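Local coordinates for protein pyrrolysyl-tRNA synthetase (Desulfitobacterium hafniense, PDB 3DSQ) that probably attaches pyrrolysine to its cognate tRNA at the expense of ATP, as a homodimeric class II aminoacyl-tRNA synthetase, at residues Lys79-Leu84 / Arg151-Gly156; Gly236-Asp241 / Asp248-Leu253; Pro71-Leu76 / Arg259-Arg264. All coordinates share one frame; numbering follows the deposited sequence.

How the contacts relate
All three contacts belong to the class II synthetase core. Contacts 1 and 3 are largely buried and both use helix 72-85: its C-terminal part lies along strand 150-159 in contact 1, and its first turn meets helix 257-265 in contact 3. Contact 1 is aliphatic and aromatic, contact 3 aliphatic with a water and an arginine at its margin. Contact 2 lies farther out, partly buried at the end of the same sheet that contact 1 reaches, and there hydrogen bonds do most of the joining. Strand 250-256 of contact 2 runs directly into the helix of contact 3, although the two centres are about 28 Å apart.

Contact 1 of 3, residues Lys79-Leu84 / Arg151-Gly156; sequences KLAKAL and RIFEIG
Phe153 and Leu84 form the broadest part of a helix-on-sheet contact in the class II synthetase core, where helix 72-85, the motif 1 helix, packs on strand 150-159, the first strand of motif 2. The axes of the two segments approach to 9.9 Å and their directions differ by 173°, so helix and strand run nearly antiparallel and alternate strand residues, Phe153 and Ile155, point at the helix. No hydrogen bond links the segments; the 199 Å² buried between them comes from apolar side-chain and backbone contacts.

Phe153 is the large bump. Its CG sits between the backbone N and the carbonyl carbon (chi1 78°), and the ring fits against the helix turn from Ala81 to Leu84. Leu84 CD1 lies over one face of the Phe153 ring, 3.9 Å from its centroid and 15° off the normal, a CH-pi contact displaced toward the CD2 side. Leu84 CB adds a second point of contact, 3.8 Å from Phe153 CE1. At the far end of the ring, Phe153 CZ comes within 3.9 Å of Ala81 CA; a methyl is all that Ala81 carries, which lets the ring tip approach the helix backbone this closely.

Ile155 is the smaller bump, two residues further along the strand. Its CD1 is anti to CA, carrying the methyl out from the strand into the shallow hollow between Leu80 and Ala81. Around the two bumps, Leu175 and Leu177 of strand 171-180 and Phe89 extend the apolar layer, while on the outer side of the helix Lys82 packs on Glu78 of the second subunit. On the helix side, Ile155 CD1 stands 4.3 Å from Leu80 CB, 4.3 Å from Ala81 CB and 4.2 Å from the backbone N of Ala81.

Contact 2 of 3, residues Gly236-Asp241 / Asp248-Leu253; sequences GPHFLD and DPWVGL
Trp250 meets Asp241 and Gly236 where strand 250-256, the motif 3 strand of the class II core sheet, is joined to strand 228-236 by a connecting loop. The indole N-H is shared by both carboxylate oxygens: Trp250 NE1 gives a bond of 3.0 Å to Asp241 OD1 and one of 3.1 Å to Asp241 OD2, each received on a syn lone pair, with carboxylate and ring planes 45° apart. Asp241 OD1 also bonds the hydroxyl of Tyr136. Asp241 OD2 takes the backbone N-H of His238 at 3.0 Å, from above the carboxylate plane. A water donates to Asp248 O and also lies unusually close to Asp241 OD2, which makes that second bond doubtful in detail. Within the loop, Leu240 N donates to His238 ND1 in the ring plane.

The backbone is joined by Gly236 N to Trp250 O at 2.8 Å; the return bond from Trp250 N to Gly236 O is weak, and that carbonyl also receives Arg187 NH1. A leucine in place of Trp250 has no indole N-H for Asp241 and would probably leave the carboxylate less firmly oriented and open a gap beside Gly236. Gly236 CA lies over the five-membered ring of Trp250, 3.5 Å from its centroid.

Contact 3 of 3, residues Pro71-Leu76 / Arg259-Arg264; sequences PALLEL and RLLMIR
The axes of helix segments 72-76 and 259-264 pass 10.7 Å apart at a crossing angle of 107°, and the nearest backbone pair, Leu73 CA and Leu261 CA, is 7.5 Å apart. Leu261 carries the contact with both of its branches. Leu261 CD1 enters against the first turn of helix 72-85, 3.6 Å from Leu73 N and 3.9 Å from Ala72 CB. Leu76 and Leu261 reach toward each other tip to tip, Leu76 CD1 standing 3.8 Å from Leu261 CG and Leu76 CG 3.9 Å from Leu261 CD2.

Arg264 borders this apolar patch. Bends at chi2 and chi3 fold its chain, and it slides past Leu76 in the opposite direction, Arg264 NH2 lying 4.1 Å from Leu76 CG. Its NE bonds Ala202 O. A water donates to Ala72 O and to Glu75 OE1, and accepts a weak bond from Arg264 NH1; the water thus links the carboxylate only weakly to the guanidinium, Glu75 OE1 and Arg264 NH1 being 5.0 Å apart. Aliphatic packing at the crossing, with one water beside it, joins the start of the motif 1 helix to the motif 3 helix, two signature elements of the class II synthetase catalytic fold.

Contact 1 of 3, residues Lys79-Leu84 / Arg151-Gly156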
ATOM      1  N   LYS B  79      -0.132  -4.755 -12.735  1.00 37.54           N
ATOM      2  CA  LYS B  79      -0.310  -5.865 -13.670  1.00 39.02           C
ATOM      3  C   LYS B  79      -1.419  -6.819 -13.237  1.00 37.49           C
ATOM      4  O   LYS B  79      -2.267  -7.212 -14.038  1.00 35.30           O
ATOM      5  CB  LYS B  79       1.005  -6.643 -13.795  1.00 44.08           C
ATOM      6  CG  LYS B  79       0.951  -7.908 -14.660  1.00 48.93           C
ATOM      7  CD  LYS B  79       0.804  -7.603 -16.152  1.00 50.62           C
ATOM      8  CE  LYS B  79       0.729  -8.896 -16.962  1.00 51.92           C
ATOM      9  NZ  LYS B  79       0.582  -8.667 -18.431  1.00 55.12           N
ATOM     10  N   LEU B  80      -1.406  -7.195 -11.964  1.00 35.88           N
ATOM     11  CA  LEU B  80      -2.404  -8.110 -11.433  1.00 33.49           C
ATOM     12  C   LEU B  80      -3.786  -7.468 -11.360  1.00 33.99           C
ATOM     13  O   LEU B  80      -4.788  -8.111 -11.663  1.00 33.58           O
ATOM     14  CB  LEU B  80      -1.983  -8.605 -10.044  1.00 33.26           C
ATOM     15  CG  LEU B  80      -0.668  -9.386  -9.939  1.00 31.62           C
ATOM     16  CD1 LEU B  80      -0.425  -9.789  -8.484  1.00 31.66           C
ATOM     17  CD2 LEU B  80      -0.724 -10.621 -10.819  1.00 34.72           C
ATOM     18  N   ALA B  81      -3.837  -6.200 -10.967  1.00 33.05           N
ATOM     19  CA  ALA B  81      -5.107  -5.492 -10.852  1.00 33.95           C
ATOM     20  C   ALA B  81      -5.820  -5.387 -12.200  1.00 34.01           C
ATOM     21  O   ALA B  81      -7.002  -5.712 -12.311  1.00 35.38           O
ATOM     22  CB  ALA B  81      -4.879  -4.100 -10.270  1.00 31.98           C
ATOM     23  N   LYS B  82      -5.108  -4.926 -13.223  1.00 34.38           N
ATOM     24  CA  LYS B  82      -5.704  -4.805 -14.554  1.00 36.03           C
ATOM     25  C   LYS B  82      -6.253  -6.139 -15.047  1.00 33.88           C
ATOM     26  O   LYS B  82      -7.358  -6.206 -15.574  1.00 34.38           O
ATOM     27  CB  LYS B  82      -4.676  -4.265 -15.556  1.00 40.16           C
ATOM     28  CG  LYS B  82      -4.290  -2.819 -15.290  1.00 45.82           C
ATOM     29  CD  LYS B  82      -3.311  -2.285 -16.314  1.00 48.49           C
ATOM     30  CE  LYS B  82      -3.045  -0.807 -16.079  1.00 50.05           C
ATOM     31  NZ  LYS B  82      -2.084  -0.259 -17.080  1.00 51.63           N
ATOM     32  N   ALA B  83      -5.485  -7.204 -14.859  1.00 33.11           N
ATOM     33  CA  ALA B  83      -5.907  -8.527 -15.295  1.00 33.74           C
ATOM     34  C   ALA B  83      -7.201  -8.998 -14.628  1.00 34.87           C
ATOM     35  O   ALA B  83      -8.001  -9.709 -15.237  1.00 33.67           O
ATOM     36  CB  ALA B  83      -4.793  -9.536 -15.047  1.00 35.75           C
ATOM     37  N   LEU B  84      -7.418  -8.599 -13.380  1.00 34.80           N
ATOM     38  CA  LEU B  84      -8.631  -9.011 -12.681  1.00 35.45           C
ATOM     39  C   LEU B  84      -9.808  -8.093 -13.008  1.00 34.55           C
ATOM     40  O   LEU B  84     -10.964  -8.508 -12.964  1.00 34.89           O
ATOM     41  CB  LEU B  84      -8.372  -9.054 -11.175  1.00 36.52           C
ATOM     42  CG  LEU B  84      -7.396 -10.165 -10.787  1.00 35.67           C
ATOM     43  CD1 LEU B  84      -7.048 -10.095  -9.302  1.00 38.40           C
ATOM     44  CD2 LEU B  84      -8.032 -11.501 -11.125  1.00 36.42           C
ATOM     45  N   ARG B 151     -17.743 -10.693  -7.418  1.00 36.60           N
ATOM     46  CA  ARG B 151     -16.296 -10.829  -7.535  1.00 37.29           C
ATOM     47  C   ARG B 151     -15.575  -9.629  -6.938  1.00 35.30           C
ATOM     48  O   ARG B 151     -15.712  -8.505  -7.418  1.00 33.16           O
ATOM     49  CB  ARG B 151     -15.903 -11.006  -9.006  1.00 37.95           C
ATOM     50  CG  ARG B 151     -16.359 -12.331  -9.565  1.00 41.50           C
ATOM     51  CD  ARG B 151     -15.808 -12.610 -10.955  1.00 42.81           C
ATOM     52  NE  ARG B 151     -15.906 -14.040 -11.242  1.00 44.77           N
ATOM     53  CZ  ARG B 151     -15.562 -14.609 -12.392  1.00 44.50           C
ATOM     54  NH1 ARG B 151     -15.087 -13.875 -13.393  1.00 43.43           N
ATOM     55  NH2 ARG B 151     -15.692 -15.921 -12.533  1.00 44.74           N
ATOM     56  N   ILE B 152     -14.797  -9.889  -5.892  1.00 34.32           N
ATOM     57  CA  ILE B 152     -14.065  -8.841  -5.193  1.00 34.41           C
ATOM     58  C   ILE B 152     -12.619  -9.238  -4.864  1.00 31.34           C
ATOM     59  O   ILE B 152     -12.333 -10.402  -4.605  1.00 32.56           O
ATOM     60  CB  ILE B 152     -14.804  -8.499  -3.880  1.00 35.83           C
ATOM     61  CG1 ILE B 152     -16.129  -7.810  -4.203  1.00 35.99           C
ATOM     62  CG2 ILE B 152     -13.932  -7.656  -2.979  1.00 38.12           C
ATOM     63  CD1 ILE B 152     -15.993  -6.416  -4.721  1.00 36.81           C
ATOM     64  N   PHE B 153     -11.708  -8.270  -4.881  1.00 28.88           N
ATOM     65  CA  PHE B 153     -10.322  -8.552  -4.531  1.00 27.26           C
ATOM     66  C   PHE B 153      -9.646  -7.319  -3.973  1.00 26.19           C
ATOM     67  O   PHE B 153     -10.114  -6.205  -4.182  1.00 25.08           O
ATOM     68  CB  PHE B 153      -9.515  -9.061  -5.735  1.00 26.48           C
ATOM     69  CG  PHE B 153      -9.092  -7.982  -6.695  1.00 28.47           C
ATOM     70  CD1 PHE B 153      -9.979  -7.482  -7.638  1.00 27.09           C
ATOM     71  CD2 PHE B 153      -7.783  -7.497  -6.680  1.00 27.76           C
ATOM     72  CE1 PHE B 153      -9.571  -6.518  -8.557  1.00 26.86           C
ATOM     73  CE2 PHE B 153      -7.362  -6.534  -7.593  1.00 25.77           C
ATOM     74  CZ  PHE B 153      -8.257  -6.042  -8.534  1.00 27.43           C
ATOM     75  N   GLU B 154      -8.563  -7.539  -3.230  1.00 26.24           N
ATOM     76  CA  GLU B 154      -7.773  -6.453  -2.664  1.00 23.24           C
ATOM     77  C   GLU B 154      -6.305  -6.850  -2.686  1.00 19.40           C
ATOM     78  O   GLU B 154      -5.952  -8.013  -2.514  1.00 19.38           O
ATOM     79  CB  GLU B 154      -8.204  -6.112  -1.215  1.00 25.13           C
ATOM     80  CG  GLU B 154      -7.394  -4.927  -0.606  1.00 23.58           C
ATOM     81  CD  GLU B 154      -7.935  -4.402   0.737  1.00 26.14           C
ATOM     82  OE1 GLU B 154      -7.371  -3.410   1.262  1.00 22.72           O
ATOM     83  OE2 GLU B 154      -8.916  -4.966   1.264  1.00 24.53           O
ATOM     84  N   ILE B 155      -5.454  -5.870  -2.937  1.00 20.74           N
ATOM     85  CA  ILE B 155      -4.014  -6.068  -2.963  1.00 21.85           C
ATOM     86  C   ILE B 155      -3.547  -5.098  -1.889  1.00 22.66           C
ATOM     87  O   ILE B 155      -3.778  -3.904  -2.008  1.00 22.74           O
ATOM     88  CB  ILE B 155      -3.396  -5.622  -4.301  1.00 21.57           C
ATOM     89  CG1 ILE B 155      -3.915  -6.502  -5.449  1.00 24.46           C
ATOM     90  CG2 ILE B 155      -1.876  -5.686  -4.202  1.00 22.50           C
ATOM     91  CD1 ILE B 155      -3.321  -6.147  -6.825  1.00 22.89           C
ATOM     92  N   GLY B 156      -2.917  -5.590  -0.832  1.00 22.12           N
ATOM     93  CA  GLY B 156      -2.498  -4.655   0.190  1.00 23.55           C
ATOM     94  C   GLY B 156      -1.643  -5.208   1.307  1.00 22.58           C
ATOM     95  O   GLY B 156      -1.596  -6.405   1.565  1.00 24.78           O
TER

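Contact 2 of 3, residues Gly236-Asp241 / Asp248-Leu253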
ATOM      1  N   GLY B 236     -16.033 -22.096   0.403  1.00 37.10           N
ATOM      2  CA  GLY B 236     -17.217 -22.025   1.240  1.00 38.11           C
ATOM      3  C   GLY B 236     -18.339 -22.866   0.638  1.00 37.97           C
ATOM      4  O   GLY B 236     -18.326 -23.127  -0.566  1.00 37.74           O
ATOM      5  N   PRO B 237     -19.335 -23.295   1.432  1.00 38.55           N
ATOM      6  CA  PRO B 237     -19.509 -23.058   2.870  1.00 38.19           C
ATOM      7  C   PRO B 237     -18.317 -23.505   3.700  1.00 37.31           C
ATOM      8  O   PRO B 237     -17.807 -24.613   3.540  1.00 34.72           O
ATOM      9  CB  PRO B 237     -20.771 -23.851   3.199  1.00 39.45           C
ATOM     10  CG  PRO B 237     -21.543 -23.794   1.906  1.00 38.82           C
ATOM     11  CD  PRO B 237     -20.463 -24.077   0.897  1.00 38.32           C
ATOM     12  N   HIS B 238     -17.889 -22.619   4.591  1.00 39.60           N
ATOM     13  CA  HIS B 238     -16.750 -22.854   5.472  1.00 39.93           C
ATOM     14  C   HIS B 238     -17.227 -22.784   6.924  1.00 38.50           C
ATOM     15  O   HIS B 238     -18.307 -22.277   7.200  1.00 38.44           O
ATOM     16  CB  HIS B 238     -15.690 -21.774   5.200  1.00 42.52           C
ATOM     17  CG  HIS B 238     -14.416 -21.952   5.966  1.00 45.42           C
ATOM     18  ND1 HIS B 238     -14.343 -21.814   7.336  1.00 46.43           N
ATOM     19  CD2 HIS B 238     -13.162 -22.248   5.550  1.00 46.45           C
ATOM     20  CE1 HIS B 238     -13.098 -22.018   7.731  1.00 47.30           C
ATOM     21  NE2 HIS B 238     -12.361 -22.282   6.667  1.00 48.68           N
ATOM     22  N   PHE B 239     -16.411 -23.290   7.838  1.00 40.48           N
ATOM     23  CA  PHE B 239     -16.720 -23.299   9.264  1.00 42.56           C
ATOM     24  C   PHE B 239     -16.922 -21.901   9.839  1.00 43.29           C
ATOM     25  O   PHE B 239     -17.763 -21.701  10.714  1.00 42.77           O
ATOM     26  CB  PHE B 239     -15.595 -24.012  10.016  1.00 47.34           C
ATOM     27  CG  PHE B 239     -15.671 -23.877  11.516  1.00 52.41           C
ATOM     28  CD1 PHE B 239     -16.857 -24.144  12.199  1.00 53.78           C
ATOM     29  CD2 PHE B 239     -14.541 -23.520  12.248  1.00 53.50           C
ATOM     30  CE1 PHE B 239     -16.914 -24.060  13.593  1.00 55.32           C
ATOM     31  CE2 PHE B 239     -14.587 -23.435  13.644  1.00 54.97           C
ATOM     32  CZ  PHE B 239     -15.776 -23.708  14.316  1.00 54.83           C
ATOM     33  N   LEU B 240     -16.154 -20.934   9.343  1.00 43.13           N
ATOM     34  CA  LEU B 240     -16.254 -19.559   9.825  1.00 42.77           C
ATOM     35  C   LEU B 240     -17.455 -18.786   9.265  1.00 42.36           C
ATOM     36  O   LEU B 240     -17.869 -17.788   9.845  1.00 41.31           O
ATOM     37  CB  LEU B 240     -14.971 -18.788   9.490  1.00 43.25           C
ATOM     38  CG  LEU B 240     -13.645 -19.307  10.046  1.00 44.32           C
ATOM     39  CD1 LEU B 240     -12.506 -18.485   9.460  1.00 42.82           C
ATOM     40  CD2 LEU B 240     -13.647 -19.237  11.573  1.00 43.05           C
ATOM     41  N   ASP B 241     -18.007 -19.242   8.144  1.00 42.30           N
ATOM     42  CA  ASP B 241     -19.143 -18.560   7.519  1.00 44.22           C
ATOM     43  C   ASP B 241     -20.256 -18.157   8.489  1.00 46.22           C
ATOM     44  O   ASP B 241     -20.962 -17.167   8.260  1.00 45.15           O
ATOM     45  CB  ASP B 241     -19.733 -19.430   6.407  1.00 43.32           C
ATOM     46  CG  ASP B 241     -18.871 -19.456   5.158  1.00 42.78           C
ATOM     47  OD1 ASP B 241     -17.747 -18.912   5.187  1.00 41.55           O
ATOM     48  OD2 ASP B 241     -19.323 -20.027   4.145  1.00 42.51           O
ATOM     49  N   ASP B 248     -23.609 -18.363   1.333  1.00 42.24           N
ATOM     50  CA  ASP B 248     -23.543 -18.659  -0.088  1.00 40.28           C
ATOM     51  C   ASP B 248     -22.194 -19.322  -0.322  1.00 39.48           C
ATOM     52  O   ASP B 248     -21.238 -19.084   0.424  1.00 38.78           O
ATOM     53  CB  ASP B 248     -23.628 -17.381  -0.927  1.00 39.42           C
ATOM     54  CG  ASP B 248     -24.971 -16.690  -0.806  1.00 39.07           C
ATOM     55  OD1 ASP B 248     -26.003 -17.360  -0.997  1.00 40.83           O
ATOM     56  OD2 ASP B 248     -24.998 -15.475  -0.532  1.00 41.89           O
ATOM     57  N   PRO B 249     -22.106 -20.198  -1.335  1.00 38.08           N
ATOM     58  CA  PRO B 249     -20.832 -20.858  -1.615  1.00 35.49           C
ATOM     59  C   PRO B 249     -19.874 -19.769  -2.080  1.00 33.70           C
ATOM     60  O   PRO B 249     -20.318 -18.726  -2.551  1.00 33.58           O
ATOM     61  CB  PRO B 249     -21.183 -21.820  -2.745  1.00 35.04           C
ATOM     62  CG  PRO B 249     -22.615 -22.139  -2.479  1.00 37.87           C
ATOM     63  CD  PRO B 249     -23.191 -20.788  -2.134  1.00 37.72           C
ATOM     64  N   TRP B 250     -18.573 -20.000  -1.947  1.00 31.85           N
ATOM     65  CA  TRP B 250     -17.595 -19.007  -2.388  1.00 31.43           C
ATOM     66  C   TRP B 250     -16.212 -19.607  -2.540  1.00 30.49           C
ATOM     67  O   TRP B 250     -15.947 -20.713  -2.081  1.00 31.86           O
ATOM     68  CB  TRP B 250     -17.509 -17.836  -1.395  1.00 29.97           C
ATOM     69  CG  TRP B 250     -17.126 -18.252   0.017  1.00 30.12           C
ATOM     70  CD1 TRP B 250     -17.973 -18.461   1.067  1.00 31.24           C
ATOM     71  CD2 TRP B 250     -15.806 -18.516   0.511  1.00 29.70           C
ATOM     72  NE1 TRP B 250     -17.266 -18.834   2.186  1.00 28.38           N
ATOM     73  CE2 TRP B 250     -15.934 -18.879   1.872  1.00 30.66           C
ATOM     74  CE3 TRP B 250     -14.527 -18.482  -0.063  1.00 31.75           C
ATOM     75  CZ2 TRP B 250     -14.830 -19.207   2.672  1.00 29.52           C
ATOM     76  CZ3 TRP B 250     -13.426 -18.809   0.736  1.00 32.69           C
ATOM     77  CH2 TRP B 250     -13.591 -19.166   2.091  1.00 29.73           C
ATOM     78  N   VAL B 251     -15.333 -18.864  -3.198  1.00 30.69           N
ATOM     79  CA  VAL B 251     -13.957 -19.289  -3.374  1.00 29.24           C
ATOM     80  C   VAL B 251     -13.085 -18.069  -3.182  1.00 29.33           C
ATOM     81  O   VAL B 251     -13.484 -16.951  -3.496  1.00 28.81           O
ATOM     82  CB  VAL B 251     -13.690 -19.889  -4.774  1.00 29.50           C
ATOM     83  CG1 VAL B 251     -14.473 -21.194  -4.934  1.00 30.61           C
ATOM     84  CG2 VAL B 251     -14.058 -18.885  -5.857  1.00 26.64           C
ATOM     85  N   GLY B 252     -11.895 -18.290  -2.643  1.00 30.40           N
ATOM     86  CA  GLY B 252     -10.973 -17.201  -2.423  1.00 30.13           C
ATOM     87  C   GLY B 252      -9.564 -17.735  -2.539  1.00 30.95           C
ATOM     88  O   GLY B 252      -9.266 -18.840  -2.082  1.00 31.20           O
ATOM     89  N   LEU B 253      -8.693 -16.946  -3.150  1.00 30.51           N
ATOM     90  CA  LEU B 253      -7.312 -17.348  -3.332  1.00 30.30           C
ATOM     91  C   LEU B 253      -6.435 -16.192  -2.881  1.00 29.01           C
ATOM     92  O   LEU B 253      -6.689 -15.042  -3.242  1.00 28.07           O
ATOM     93  CB  LEU B 253      -7.066 -17.665  -4.813  1.00 30.61           C
ATOM     94  CG  LEU B 253      -5.786 -18.383  -5.242  1.00 34.70           C
ATOM     95  CD1 LEU B 253      -5.690 -19.746  -4.579  1.00 35.73           C
ATOM     96  CD2 LEU B 253      -5.794 -18.541  -6.769  1.00 36.10           C
TER
HETATM   97  O   HOH W   1     -21.523 -19.782   3.018  1.00 38.35           O

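Contact 3 of 3, residues Pro71-Leu76 / Arg259-Arg264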
ATOM      1  N   PRO B  71       9.573  -0.079  -9.253  1.00 31.09           N
ATOM      2  CA  PRO B  71      10.066  -1.405  -8.883  1.00 27.16           C
ATOM      3  C   PRO B  71       9.063  -2.511  -9.180  1.00 25.56           C
ATOM      4  O   PRO B  71       7.871  -2.251  -9.365  1.00 25.00           O
ATOM      5  CB  PRO B  71      10.360  -1.253  -7.393  1.00 28.93           C
ATOM      6  CG  PRO B  71       9.302  -0.297  -6.952  1.00 28.84           C
ATOM      7  CD  PRO B  71       9.321   0.740  -8.052  1.00 29.92           C
ATOM      8  N   ALA B  72       9.570  -3.740  -9.219  1.00 24.19           N
ATOM      9  CA  ALA B  72       8.794  -4.939  -9.509  1.00 25.01           C
ATOM     10  C   ALA B  72       7.497  -5.100  -8.738  1.00 26.73           C
ATOM     11  O   ALA B  72       6.471  -5.475  -9.316  1.00 24.42           O
ATOM     12  CB  ALA B  72       9.665  -6.173  -9.294  1.00 24.74           C
ATOM     13  N   LEU B  73       7.535  -4.830  -7.434  1.00 26.75           N
ATOM     14  CA  LEU B  73       6.341  -4.978  -6.619  1.00 26.34           C
ATOM     15  C   LEU B  73       5.224  -4.101  -7.159  1.00 24.88           C
ATOM     16  O   LEU B  73       4.101  -4.549  -7.284  1.00 25.52           O
ATOM     17  CB  LEU B  73       6.631  -4.622  -5.146  1.00 25.18           C
ATOM     18  CG  LEU B  73       5.436  -4.716  -4.189  1.00 27.32           C
ATOM     19  CD1 LEU B  73       4.837  -6.130  -4.242  1.00 23.82           C
ATOM     20  CD2 LEU B  73       5.882  -4.380  -2.754  1.00 24.55           C
ATOM     21  N   LEU B  74       5.535  -2.852  -7.481  1.00 26.62           N
ATOM     22  CA  LEU B  74       4.525  -1.934  -7.986  1.00 27.35           C
ATOM     23  C   LEU B  74       4.083  -2.276  -9.404  1.00 30.51           C
ATOM     24  O   LEU B  74       2.919  -2.107  -9.755  1.00 31.51           O
ATOM     25  CB  LEU B  74       5.038  -0.490  -7.930  1.00 27.52           C
ATOM     26  CG  LEU B  74       5.223   0.070  -6.510  1.00 31.17           C
ATOM     27  CD1 LEU B  74       5.760   1.493  -6.581  1.00 28.27           C
ATOM     28  CD2 LEU B  74       3.892   0.032  -5.757  1.00 28.25           C
ATOM     29  N   GLU B  75       5.018  -2.757 -10.216  1.00 32.89           N
ATOM     30  CA  GLU B  75       4.712  -3.126 -11.592  1.00 34.83           C
ATOM     31  C   GLU B  75       3.813  -4.354 -11.554  1.00 35.00           C
ATOM     32  O   GLU B  75       2.848  -4.468 -12.315  1.00 33.87           O
ATOM     33  CB  GLU B  75       6.008  -3.440 -12.342  1.00 36.34           C
ATOM     34  CG  GLU B  75       5.828  -3.781 -13.811  1.00 40.44           C
ATOM     35  CD  GLU B  75       7.125  -4.262 -14.447  1.00 42.91           C
ATOM     36  OE1 GLU B  75       7.649  -5.309 -14.004  1.00 43.78           O
ATOM     37  OE2 GLU B  75       7.622  -3.591 -15.381  1.00 45.08           O
ATOM     38  N   LEU B  76       4.138  -5.267 -10.644  1.00 35.03           N
ATOM     39  CA  LEU B  76       3.374  -6.494 -10.471  1.00 34.14           C
ATOM     40  C   LEU B  76       1.969  -6.130  -9.994  1.00 35.17           C
ATOM     41  O   LEU B  76       0.973  -6.665 -10.492  1.00 34.15           O
ATOM     42  CB  LEU B  76       4.054  -7.382  -9.427  1.00 34.40           C
ATOM     43  CG  LEU B  76       3.897  -8.906  -9.451  1.00 34.75           C
ATOM     44  CD1 LEU B  76       3.766  -9.405  -8.026  1.00 33.23           C
ATOM     45  CD2 LEU B  76       2.708  -9.326 -10.273  1.00 35.94           C
ATOM     46  N   ARG B 259       6.831 -12.909  -2.256  1.00 29.18           N
ATOM     47  CA  ARG B 259       7.229 -14.296  -2.409  1.00 31.51           C
ATOM     48  C   ARG B 259       7.085 -14.728  -3.873  1.00 31.05           C
ATOM     49  O   ARG B 259       7.914 -15.469  -4.391  1.00 28.86           O
ATOM     50  CB  ARG B 259       6.392 -15.195  -1.500  1.00 33.66           C
ATOM     51  CG  ARG B 259       6.772 -16.652  -1.604  1.00 39.61           C
ATOM     52  CD  ARG B 259       6.081 -17.509  -0.557  1.00 45.64           C
ATOM     53  NE  ARG B 259       6.414 -18.919  -0.750  1.00 50.96           N
ATOM     54  CZ  ARG B 259       6.049 -19.900   0.070  1.00 53.03           C
ATOM     55  NH1 ARG B 259       5.333 -19.631   1.155  1.00 53.24           N
ATOM     56  NH2 ARG B 259       6.405 -21.153  -0.197  1.00 53.50           N
ATOM     57  N   LEU B 260       6.026 -14.267  -4.529  1.00 31.42           N
ATOM     58  CA  LEU B 260       5.819 -14.589  -5.935  1.00 31.29           C
ATOM     59  C   LEU B 260       7.003 -14.042  -6.713  1.00 30.94           C
ATOM     60  O   LEU B 260       7.618 -14.752  -7.505  1.00 31.87           O
ATOM     61  CB  LEU B 260       4.540 -13.939  -6.476  1.00 32.84           C
ATOM     62  CG  LEU B 260       3.176 -14.637  -6.407  1.00 36.77           C
ATOM     63  CD1 LEU B 260       2.231 -13.914  -7.366  1.00 36.47           C
ATOM     64  CD2 LEU B 260       3.278 -16.101  -6.821  1.00 36.27           C
ATOM     65  N   LEU B 261       7.319 -12.770  -6.478  1.00 29.61           N
ATOM     66  CA  LEU B 261       8.434 -12.124  -7.163  1.00 28.04           C
ATOM     67  C   LEU B 261       9.757 -12.832  -6.942  1.00 28.62           C
ATOM     68  O   LEU B 261      10.541 -13.001  -7.884  1.00 28.17           O
ATOM     69  CB  LEU B 261       8.565 -10.659  -6.724  1.00 25.29           C
ATOM     70  CG  LEU B 261       7.512  -9.723  -7.317  1.00 25.95           C
ATOM     71  CD1 LEU B 261       7.658  -8.357  -6.711  1.00 22.26           C
ATOM     72  CD2 LEU B 261       7.657  -9.662  -8.841  1.00 23.51           C
ATOM     73  N   MET B 262      10.019 -13.240  -5.702  1.00 27.60           N
ATOM     74  CA  MET B 262      11.265 -13.928  -5.403  1.00 29.33           C
ATOM     75  C   MET B 262      11.380 -15.225  -6.211  1.00 30.33           C
ATOM     76  O   MET B 262      12.448 -15.569  -6.724  1.00 30.01           O
ATOM     77  CB  MET B 262      11.351 -14.248  -3.910  1.00 29.60           C
ATOM     78  CG  MET B 262      12.442 -15.255  -3.566  1.00 29.34           C
ATOM     79  SD  MET B 262      12.601 -15.497  -1.774  1.00 32.44           S
ATOM     80  CE  MET B 262      11.110 -16.407  -1.443  1.00 30.08           C
ATOM     81  N   ILE B 263      10.265 -15.936  -6.308  1.00 30.90           N
ATOM     82  CA  ILE B 263      10.203 -17.201  -7.021  1.00 33.65           C
ATOM     83  C   ILE B 263      10.309 -17.006  -8.540  1.00 34.01           C
ATOM     84  O   ILE B 263      11.039 -17.725  -9.206  1.00 36.38           O
ATOM     85  CB  ILE B 263       8.906 -17.946  -6.631  1.00 32.41           C
ATOM     86  CG1 ILE B 263       9.011 -18.362  -5.156  1.00 30.70           C
ATOM     87  CG2 ILE B 263       8.676 -19.139  -7.535  1.00 32.32           C
ATOM     88  CD1 ILE B 263       7.723 -18.887  -4.544  1.00 30.89           C
ATOM     89  N   ARG B 264       9.608 -16.021  -9.081  1.00 34.18           N
ATOM     90  CA  ARG B 264       9.677 -15.762 -10.509  1.00 35.70           C
ATOM     91  C   ARG B 264      11.073 -15.305 -10.901  1.00 37.99           C
ATOM     92  O   ARG B 264      11.652 -15.793 -11.866  1.00 39.45           O
ATOM     93  CB  ARG B 264       8.677 -14.678 -10.894  1.00 36.34           C
ATOM     94  CG  ARG B 264       8.788 -14.225 -12.333  1.00 34.01           C
ATOM     95  CD  ARG B 264       8.932 -12.721 -12.402  1.00 32.53           C
ATOM     96  NE  ARG B 264       7.638 -12.066 -12.486  1.00 34.81           N
ATOM     97  CZ  ARG B 264       7.446 -10.756 -12.382  1.00 31.61           C
ATOM     98  NH1 ARG B 264       8.467  -9.938 -12.184  1.00 33.83           N
ATOM     99  NH2 ARG B 264       6.226 -10.263 -12.499  1.00 32.87           N
TER
HETATM  100  O   HOH W   2       6.862  -7.023 -11.741  1.00 33.75           O